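Local coordinates for protein thymidylate kinase (Ehrlichia chaffeensis, PDB 3LD9) that probably phosphorylates dTMP to dTDP at the expense of ATP, a step shared by the de novo and salvage routes to dTTP, at residues 34-46 and 209-221. Residues are numbered along the deposited sequence; the frame is centred on the assembly and turned at random.
Sequences KTTQSHLLAEYLS and INFVHLEVIKVLQ. With SO4 (sulfate ion), chain E.
Q37 and H213 interlock as reciprocal knobs into holes where the helix following the P-loop, 34-46, crosses the C-terminal helix 209-220 at -55° on one side of the parallel sheet of this P-loop kinase fold. Q37 sits among I209, V212, H213 and V216. Its chain, bent at chi2, lays the amide against V212, with Q37 CD 3.4 Å from V212 CG1. Glutamine suits as donor and acceptor at once: Q37 NE2 donates to I209 O (2.9 Å, 159°) in the carbonyl plane, on a lone pair, while OE1 takes a water. The imidazole of H213, swung away from the backbone N by chi1 (-178°), lies between L40 CB from across the contact and I217 CD1 from its own helix; a flat ring packs both faces on carbon and keeps a polar edge. L41 and L220 meet tip to tip through CD1 methyls, apolar ends suited to the sheet side, where L41 touches F26. Y44 offers a face to I217, whose CD1 stands 3.8 Å above the Y44 ring centre. Backbone amides of K34 and T35, predicted ATP-site residues, with G31, G33 and K34 NZ, bind a sulfate probably from the crystallisation liquor, consistent with a phosphate-binding P-loop. The water donates to Q37 O and Q37 OE1 and lies in the imidazole plane, 2.8 Å from H213 ND1.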
ATOM      1  N   LYS A  34      -0.228 -12.380  24.142  1.00 36.51           N
ATOM      2  CA  LYS A  34      -1.137 -11.459  23.432  1.00 35.74           C
ATOM      3  C   LYS A  34      -1.570 -11.975  22.063  1.00 33.96           C
ATOM      4  O   LYS A  34      -2.725 -11.846  21.673  1.00 32.92           O
ATOM      5  CB  LYS A  34      -0.474 -10.105  23.131  1.00 35.15           C
ATOM      6  CG  LYS A  34      -0.060  -9.254  24.290  1.00 37.65           C
ATOM      7  CD  LYS A  34       0.600  -7.975  23.776  1.00 39.96           C
ATOM      8  CE  LYS A  34       1.921  -8.237  22.998  1.00 40.84           C
ATOM      9  NZ  LYS A  34       1.750  -8.874  21.574  1.00 41.89           N
ATOM     10  N   THR A  35      -0.586 -12.435  21.295  1.00 33.19           N
ATOM     11  CA  THR A  35      -0.805 -12.856  19.918  1.00 31.54           C
ATOM     12  C   THR A  35      -1.708 -14.070  19.867  1.00 31.06           C
ATOM     13  O   THR A  35      -2.667 -14.085  19.080  1.00 29.30           O
ATOM     14  CB  THR A  35       0.529 -13.128  19.199  1.00 31.87           C
ATOM     15  OG1 THR A  35       1.204 -11.877  19.048  1.00 31.55           O
ATOM     16  CG2 THR A  35       0.312 -13.773  17.803  1.00 30.53           C
ATOM     17  N   THR A  36      -1.416 -15.059  20.722  1.00 30.98           N
ATOM     18  CA  THR A  36      -2.226 -16.296  20.813  1.00 31.09           C
ATOM     19  C   THR A  36      -3.656 -15.966  21.213  1.00 29.72           C
ATOM     20  O   THR A  36      -4.588 -16.419  20.554  1.00 29.04           O
ATOM     21  CB  THR A  36      -1.618 -17.312  21.802  1.00 32.63           C
ATOM     22  OG1 THR A  36      -0.363 -17.751  21.284  1.00 34.87           O
ATOM     23  CG2 THR A  36      -2.525 -18.540  22.036  1.00 32.69           C
ATOM     24  N   GLN A  37      -3.810 -15.156  22.260  1.00 28.70           N
ATOM     25  CA  GLN A  37      -5.121 -14.777  22.752  1.00 28.06           C
ATOM     26  C   GLN A  37      -5.882 -14.006  21.702  1.00 28.47           C
ATOM     27  O   GLN A  37      -7.104 -14.199  21.559  1.00 27.35           O
ATOM     28  CB  GLN A  37      -5.017 -13.979  24.047  1.00 28.53           C
ATOM     29  CG  GLN A  37      -4.507 -14.829  25.236  1.00 27.70           C
ATOM     30  CD  GLN A  37      -5.394 -16.038  25.546  1.00 26.40           C
ATOM     31  OE1 GLN A  37      -6.608 -15.992  25.360  1.00 27.23           O
ATOM     32  NE2 GLN A  37      -4.791 -17.115  26.004  1.00 27.49           N
ATOM     33  N   SER A  38      -5.176 -13.164  20.938  1.00 27.82           N
ATOM     34  CA  SER A  38      -5.851 -12.417  19.892  1.00 27.91           C
ATOM     35  C   SER A  38      -6.371 -13.357  18.799  1.00 28.39           C
ATOM     36  O   SER A  38      -7.508 -13.169  18.328  1.00 27.50           O
ATOM     37  CB  SER A  38      -4.951 -11.322  19.317  1.00 27.65           C
ATOM     38  OG  SER A  38      -3.960 -11.914  18.535  1.00 31.13           O
ATOM     39  N   HIS A  39      -5.569 -14.365  18.416  1.00 28.70           N
ATOM     40  CA  HIS A  39      -5.997 -15.383  17.426  1.00 29.61           C
ATOM     41  C   HIS A  39      -7.190 -16.199  17.915  1.00 29.02           C
ATOM     42  O   HIS A  39      -8.131 -16.442  17.153  1.00 29.02           O
ATOM     43  CB  HIS A  39      -4.848 -16.362  17.053  1.00 30.89           C
ATOM     44  CG  HIS A  39      -4.022 -15.906  15.891  1.00 33.37           C
ATOM     45  ND1 HIS A  39      -2.886 -15.134  16.035  1.00 37.84           N
ATOM     46  CD2 HIS A  39      -4.183 -16.090  14.557  1.00 36.84           C
ATOM     47  CE1 HIS A  39      -2.382 -14.858  14.842  1.00 38.20           C
ATOM     48  NE2 HIS A  39      -3.145 -15.437  13.925  1.00 38.93           N
ATOM     49  N   LEU A  40      -7.146 -16.603  19.177  1.00 28.02           N
ATOM     50  CA  LEU A  40      -8.209 -17.411  19.761  1.00 28.80           C
ATOM     51  C   LEU A  40      -9.534 -16.654  19.816  1.00 27.67           C
ATOM     52  O   LEU A  40     -10.568 -17.204  19.475  1.00 27.12           O
ATOM     53  CB  LEU A  40      -7.824 -17.893  21.168  1.00 29.33           C
ATOM     54  CG  LEU A  40      -6.669 -18.892  21.251  1.00 30.51           C
ATOM     55  CD1 LEU A  40      -6.311 -19.139  22.717  1.00 30.30           C
ATOM     56  CD2 LEU A  40      -7.042 -20.205  20.575  1.00 29.81           C
ATOM     57  N   LEU A  41      -9.501 -15.397  20.249  1.00 27.03           N
ATOM     58  CA  LEU A  41     -10.713 -14.598  20.265  1.00 26.70           C
ATOM     59  C   LEU A  41     -11.258 -14.374  18.842  1.00 26.74           C
ATOM     60  O   LEU A  41     -12.485 -14.377  18.646  1.00 25.29           O
ATOM     61  CB  LEU A  41     -10.480 -13.258  20.957  1.00 26.32           C
ATOM     62  CG  LEU A  41     -11.734 -12.407  21.156  1.00 26.23           C
ATOM     63  CD1 LEU A  41     -12.750 -13.190  22.034  1.00 24.83           C
ATOM     64  CD2 LEU A  41     -11.412 -10.987  21.725  1.00 24.49           C
ATOM     65  N   ALA A  42     -10.354 -14.174  17.874  1.00 25.81           N
ATOM     66  CA  ALA A  42     -10.751 -14.002  16.460  1.00 27.23           C
ATOM     67  C   ALA A  42     -11.521 -15.232  15.942  1.00 28.54           C
ATOM     68  O   ALA A  42     -12.528 -15.110  15.258  1.00 28.52           O
ATOM     69  CB  ALA A  42      -9.545 -13.734  15.574  1.00 25.74           C
ATOM     70  N   GLU A  43     -11.043 -16.415  16.293  1.00 30.47           N
ATOM     71  CA  GLU A  43     -11.727 -17.642  15.933  1.00 32.54           C
ATOM     72  C   GLU A  43     -13.074 -17.707  16.644  1.00 32.46           C
ATOM     73  O   GLU A  43     -14.107 -17.954  16.026  1.00 33.33           O
ATOM     74  CB  GLU A  43     -10.892 -18.840  16.323  1.00 33.74           C
ATOM     75  CG  GLU A  43      -9.637 -18.981  15.502  1.00 37.80           C
ATOM     76  CD  GLU A  43      -8.677 -20.026  16.076  1.00 43.60           C
ATOM     77  OE1 GLU A  43      -7.447 -19.905  15.823  1.00 47.84           O
ATOM     78  OE2 GLU A  43      -9.151 -20.945  16.791  1.00 47.03           O
ATOM     79  N   TYR A  44     -13.051 -17.469  17.945  1.00 32.25           N
ATOM     80  CA  TYR A  44     -14.270 -17.507  18.758  1.00 32.86           C
ATOM     81  C   TYR A  44     -15.381 -16.562  18.204  1.00 32.49           C
ATOM     82  O   TYR A  44     -16.546 -16.968  18.047  1.00 32.01           O
ATOM     83  CB  TYR A  44     -13.948 -17.186  20.228  1.00 32.35           C
ATOM     84  CG  TYR A  44     -15.172 -17.203  21.098  1.00 33.52           C
ATOM     85  CD1 TYR A  44     -15.824 -18.395  21.389  1.00 33.82           C
ATOM     86  CD2 TYR A  44     -15.711 -16.029  21.589  1.00 32.23           C
ATOM     87  CE1 TYR A  44     -16.961 -18.406  22.147  1.00 33.86           C
ATOM     88  CE2 TYR A  44     -16.849 -16.029  22.336  1.00 32.77           C
ATOM     89  CZ  TYR A  44     -17.470 -17.219  22.624  1.00 34.69           C
ATOM     90  OH  TYR A  44     -18.607 -17.205  23.394  1.00 35.08           O
ATOM     91  N   LEU A  45     -15.013 -15.320  17.912  1.00 31.11           N
ATOM     92  CA  LEU A  45     -15.967 -14.343  17.402  1.00 31.07           C
ATOM     93  C   LEU A  45     -16.338 -14.568  15.923  1.00 31.35           C
ATOM     94  O   LEU A  45     -17.466 -14.255  15.516  1.00 31.07           O
ATOM     95  CB  LEU A  45     -15.452 -12.919  17.654  1.00 30.15           C
ATOM     96  CG  LEU A  45     -15.329 -12.537  19.133  1.00 30.62           C
ATOM     97  CD1 LEU A  45     -14.799 -11.101  19.312  1.00 29.67           C
ATOM     98  CD2 LEU A  45     -16.658 -12.701  19.886  1.00 29.82           C
ATOM     99  N   SER A  46     -15.427 -15.132  15.132  1.00 31.32           N
ATOM    100  CA  SER A  46     -15.735 -15.476  13.725  1.00 32.94           C
ATOM    101  C   SER A  46     -16.814 -16.526  13.577  1.00 34.75           C
ATOM    102  O   SER A  46     -17.685 -16.430  12.679  1.00 34.46           O
ATOM    103  CB  SER A  46     -14.490 -15.969  12.982  1.00 32.48           C
ATOM    104  OG  SER A  46     -13.575 -14.911  12.906  1.00 32.12           O
ATOM    105  N   ILE A 209      -3.193 -21.048  28.759  1.00 45.17           N
ATOM    106  CA  ILE A 209      -3.699 -20.472  27.512  1.00 43.26           C
ATOM    107  C   ILE A 209      -5.237 -20.532  27.477  1.00 42.41           C
ATOM    108  O   ILE A 209      -5.897 -19.540  27.158  1.00 41.17           O
ATOM    109  CB  ILE A 209      -3.051 -21.160  26.253  1.00 42.97           C
ATOM    110  CG1 ILE A 209      -1.570 -20.745  26.148  1.00 43.52           C
ATOM    111  CG2 ILE A 209      -3.755 -20.751  24.948  1.00 40.87           C
ATOM    112  CD1 ILE A 209      -0.726 -21.648  25.249  1.00 44.14           C
ATOM    113  N   ASN A 210      -5.794 -21.687  27.819  1.00 43.24           N
ATOM    114  CA  ASN A 210      -7.243 -21.850  27.898  1.00 42.99           C
ATOM    115  C   ASN A 210      -7.827 -20.990  29.006  1.00 42.49           C
ATOM    116  O   ASN A 210      -8.859 -20.358  28.805  1.00 41.40           O
ATOM    117  CB  ASN A 210      -7.619 -23.296  28.181  1.00 44.91           C
ATOM    118  CG  ASN A 210      -7.058 -24.255  27.169  1.00 47.30           C
ATOM    119  OD1 ASN A 210      -6.883 -25.441  27.457  1.00 51.71           O
ATOM    120  ND2 ASN A 210      -6.788 -23.762  25.973  1.00 50.13           N
ATOM    121  N   PHE A 211      -7.170 -20.960  30.169  1.00 42.69           N
ATOM    122  CA  PHE A 211      -7.656 -20.131  31.278  1.00 42.67           C
ATOM    123  C   PHE A 211      -7.820 -18.679  30.888  1.00 40.83           C
ATOM    124  O   PHE A 211      -8.859 -18.065  31.155  1.00 40.55           O
ATOM    125  CB  PHE A 211      -6.731 -20.177  32.487  1.00 44.13           C
ATOM    126  CG  PHE A 211      -7.157 -19.262  33.608  1.00 44.92           C
ATOM    127  CD1 PHE A 211      -8.178 -19.636  34.480  1.00 45.87           C
ATOM    128  CD2 PHE A 211      -6.526 -18.041  33.811  1.00 44.65           C
ATOM    129  CE1 PHE A 211      -8.573 -18.792  35.541  1.00 46.95           C
ATOM    130  CE2 PHE A 211      -6.909 -17.192  34.854  1.00 46.16           C
ATOM    131  CZ  PHE A 211      -7.933 -17.576  35.732  1.00 47.32           C
ATOM    132  N   VAL A 212      -6.784 -18.121  30.273  1.00 39.08           N
ATOM    133  CA  VAL A 212      -6.800 -16.714  29.927  1.00 37.26           C
ATOM    134  C   VAL A 212      -7.915 -16.457  28.904  1.00 35.36           C
ATOM    135  O   VAL A 212      -8.678 -15.496  29.028  1.00 34.36           O
ATOM    136  CB  VAL A 212      -5.417 -16.257  29.385  1.00 37.05           C
ATOM    137  CG1 VAL A 212      -5.517 -14.888  28.728  1.00 34.88           C
ATOM    138  CG2 VAL A 212      -4.369 -16.280  30.515  1.00 38.48           C
ATOM    139  N   HIS A 213      -8.011 -17.344  27.923  1.00 34.25           N
ATOM    140  CA  HIS A 213      -9.049 -17.260  26.890  1.00 33.37           C
ATOM    141  C   HIS A 213     -10.450 -17.262  27.496  1.00 33.13           C
ATOM    142  O   HIS A 213     -11.282 -16.436  27.133  1.00 32.33           O
ATOM    143  CB  HIS A 213      -8.873 -18.408  25.879  1.00 33.12           C
ATOM    144  CG  HIS A 213      -9.853 -18.388  24.747  1.00 33.32           C
ATOM    145  ND1 HIS A 213     -10.021 -17.298  23.918  1.00 31.00           N
ATOM    146  CD2 HIS A 213     -10.698 -19.345  24.287  1.00 33.03           C
ATOM    147  CE1 HIS A 213     -10.924 -17.586  22.996  1.00 32.33           C
ATOM    148  NE2 HIS A 213     -11.364 -18.812  23.211  1.00 33.25           N
ATOM    149  N   LEU A 214     -10.697 -18.158  28.447  1.00 33.76           N
ATOM    150  CA  LEU A 214     -11.994 -18.204  29.117  1.00 34.21           C
ATOM    151  C   LEU A 214     -12.250 -16.893  29.879  1.00 34.40           C
ATOM    152  O   LEU A 214     -13.366 -16.394  29.873  1.00 34.75           O
ATOM    153  CB  LEU A 214     -12.090 -19.418  30.066  1.00 35.13           C
ATOM    154  CG  LEU A 214     -12.074 -20.828  29.438  1.00 35.73           C
ATOM    155  CD1 LEU A 214     -12.016 -21.948  30.535  1.00 35.30           C
ATOM    156  CD2 LEU A 214     -13.266 -21.049  28.492  1.00 30.98           C
ATOM    157  N   GLU A 215     -11.226 -16.324  30.505  1.00 34.84           N
ATOM    158  CA  GLU A 215     -11.370 -15.012  31.164  1.00 35.30           C
ATOM    159  C   GLU A 215     -11.691 -13.893  30.186  1.00 34.32           C
ATOM    160  O   GLU A 215     -12.500 -13.022  30.490  1.00 33.42           O
ATOM    161  CB  GLU A 215     -10.131 -14.651  32.001  1.00 36.05           C
ATOM    162  CG  GLU A 215      -9.918 -15.603  33.176  1.00 38.04           C
ATOM    163  CD  GLU A 215     -10.959 -15.419  34.275  1.00 40.20           C
ATOM    164  OE1 GLU A 215     -11.596 -16.394  34.700  1.00 41.53           O
ATOM    165  OE2 GLU A 215     -11.146 -14.284  34.718  1.00 41.92           O
ATOM    166  N   VAL A 216     -11.076 -13.939  29.002  1.00 34.00           N
ATOM    167  CA  VAL A 216     -11.347 -12.962  27.935  1.00 33.06           C
ATOM    168  C   VAL A 216     -12.806 -13.025  27.464  1.00 33.83           C
ATOM    169  O   VAL A 216     -13.498 -12.010  27.339  1.00 33.77           O
ATOM    170  CB  VAL A 216     -10.434 -13.198  26.714  1.00 32.23           C
ATOM    171  CG1 VAL A 216     -10.978 -12.443  25.445  1.00 32.00           C
ATOM    172  CG2 VAL A 216      -8.994 -12.803  27.028  1.00 31.11           C
ATOM    173  N   ILE A 217     -13.279 -14.233  27.220  1.00 34.03           N
ATOM    174  CA  ILE A 217     -14.661 -14.446  26.832  1.00 34.10           C
ATOM    175  C   ILE A 217     -15.596 -13.966  27.951  1.00 35.42           C
ATOM    176  O   ILE A 217     -16.651 -13.396  27.680  1.00 34.47           O
ATOM    177  CB  ILE A 217     -14.907 -15.958  26.526  1.00 34.03           C
ATOM    178  CG1 ILE A 217     -14.130 -16.367  25.262  1.00 32.98           C
ATOM    179  CG2 ILE A 217     -16.406 -16.239  26.410  1.00 33.87           C
ATOM    180  CD1 ILE A 217     -14.145 -17.871  24.934  1.00 32.73           C
ATOM    181  N   LYS A 218     -15.202 -14.206  29.203  1.00 37.14           N
ATOM    182  CA  LYS A 218     -16.006 -13.793  30.375  1.00 39.38           C
ATOM    183  C   LYS A 218     -16.239 -12.278  30.447  1.00 40.49           C
ATOM    184  O   LYS A 218     -17.365 -11.824  30.689  1.00 40.47           O
ATOM    185  CB  LYS A 218     -15.359 -14.266  31.677  1.00 40.32           C
ATOM    186  CG  LYS A 218     -16.161 -13.909  32.924  1.00 42.24           C
ATOM    187  CD  LYS A 218     -15.611 -14.553  34.213  1.00 44.03           C
ATOM    188  CE  LYS A 218     -16.243 -13.907  35.450  1.00 45.58           C
ATOM    189  NZ  LYS A 218     -16.048 -14.662  36.736  1.00 48.49           N
ATOM    190  N   VAL A 219     -15.178 -11.495  30.241  1.00 40.90           N
ATOM    191  CA  VAL A 219     -15.325 -10.036  30.155  1.00 42.13           C
ATOM    192  C   VAL A 219     -16.338  -9.602  29.087  1.00 42.52           C
ATOM    193  O   VAL A 219     -17.096  -8.674  29.307  1.00 42.76           O
ATOM    194  CB  VAL A 219     -13.970  -9.323  29.926  1.00 41.43           C
ATOM    195  CG1 VAL A 219     -14.185  -7.874  29.500  1.00 41.43           C
ATOM    196  CG2 VAL A 219     -13.120  -9.397  31.178  1.00 41.63           C
ATOM    197  N   LEU A 220     -16.380 -10.282  27.948  1.00 43.54           N
ATOM    198  CA  LEU A 220     -17.330  -9.896  26.888  1.00 44.90           C
ATOM    199  C   LEU A 220     -18.844 -10.007  27.250  1.00 47.31           C
ATOM    200  O   LEU A 220     -19.659  -9.321  26.643  1.00 48.10           O
ATOM    201  CB  LEU A 220     -17.004 -10.627  25.572  1.00 43.75           C
ATOM    202  CG  LEU A 220     -15.679 -10.228  24.878  1.00 43.66           C
ATOM    203  CD1 LEU A 220     -15.478 -10.962  23.537  1.00 42.69           C
ATOM    204  CD2 LEU A 220     -15.565  -8.728  24.628  1.00 43.72           C
ATOM    205  N   GLN A 221     -19.223 -10.824  28.239  1.00 49.82           N
ATOM    206  CA  GLN A 221     -20.643 -10.923  28.681  1.00 51.83           C
ATOM    207  C   GLN A 221     -21.133  -9.668  29.420  1.00 53.33           C
ATOM    208  O   GLN A 221     -20.432  -9.105  30.265  1.00 54.20           O
ATOM    209  CB  GLN A 221     -20.880 -12.127  29.603  1.00 52.87           C
ATOM    210  CG  GLN A 221     -20.339 -13.454  29.109  1.00 52.95           C
ATOM    211  CD  GLN A 221     -20.704 -13.749  27.666  1.00 52.29           C
ATOM    212  OE1 GLN A 221     -21.855 -13.603  27.260  1.00 55.14           O
ATOM    213  NE2 GLN A 221     -19.725 -14.189  26.891  1.00 51.74           N
TER
HETATM  214  S   SO4 E 300       3.174 -12.113  22.968  1.00 46.24           S
HETATM  215  O1  SO4 E 300       3.347 -13.460  23.504  1.00 46.17           O
HETATM  216  O2  SO4 E 300       2.544 -11.266  23.972  1.00 47.20           O
HETATM  217  O3  SO4 E 300       4.487 -11.555  22.630  1.00 47.28           O
HETATM  218  O4  SO4 E 300       2.319 -12.086  21.787  1.00 46.06           O
HETATM  219  O   HOH W   1      -8.422 -14.988  23.694  1.00  9.28           O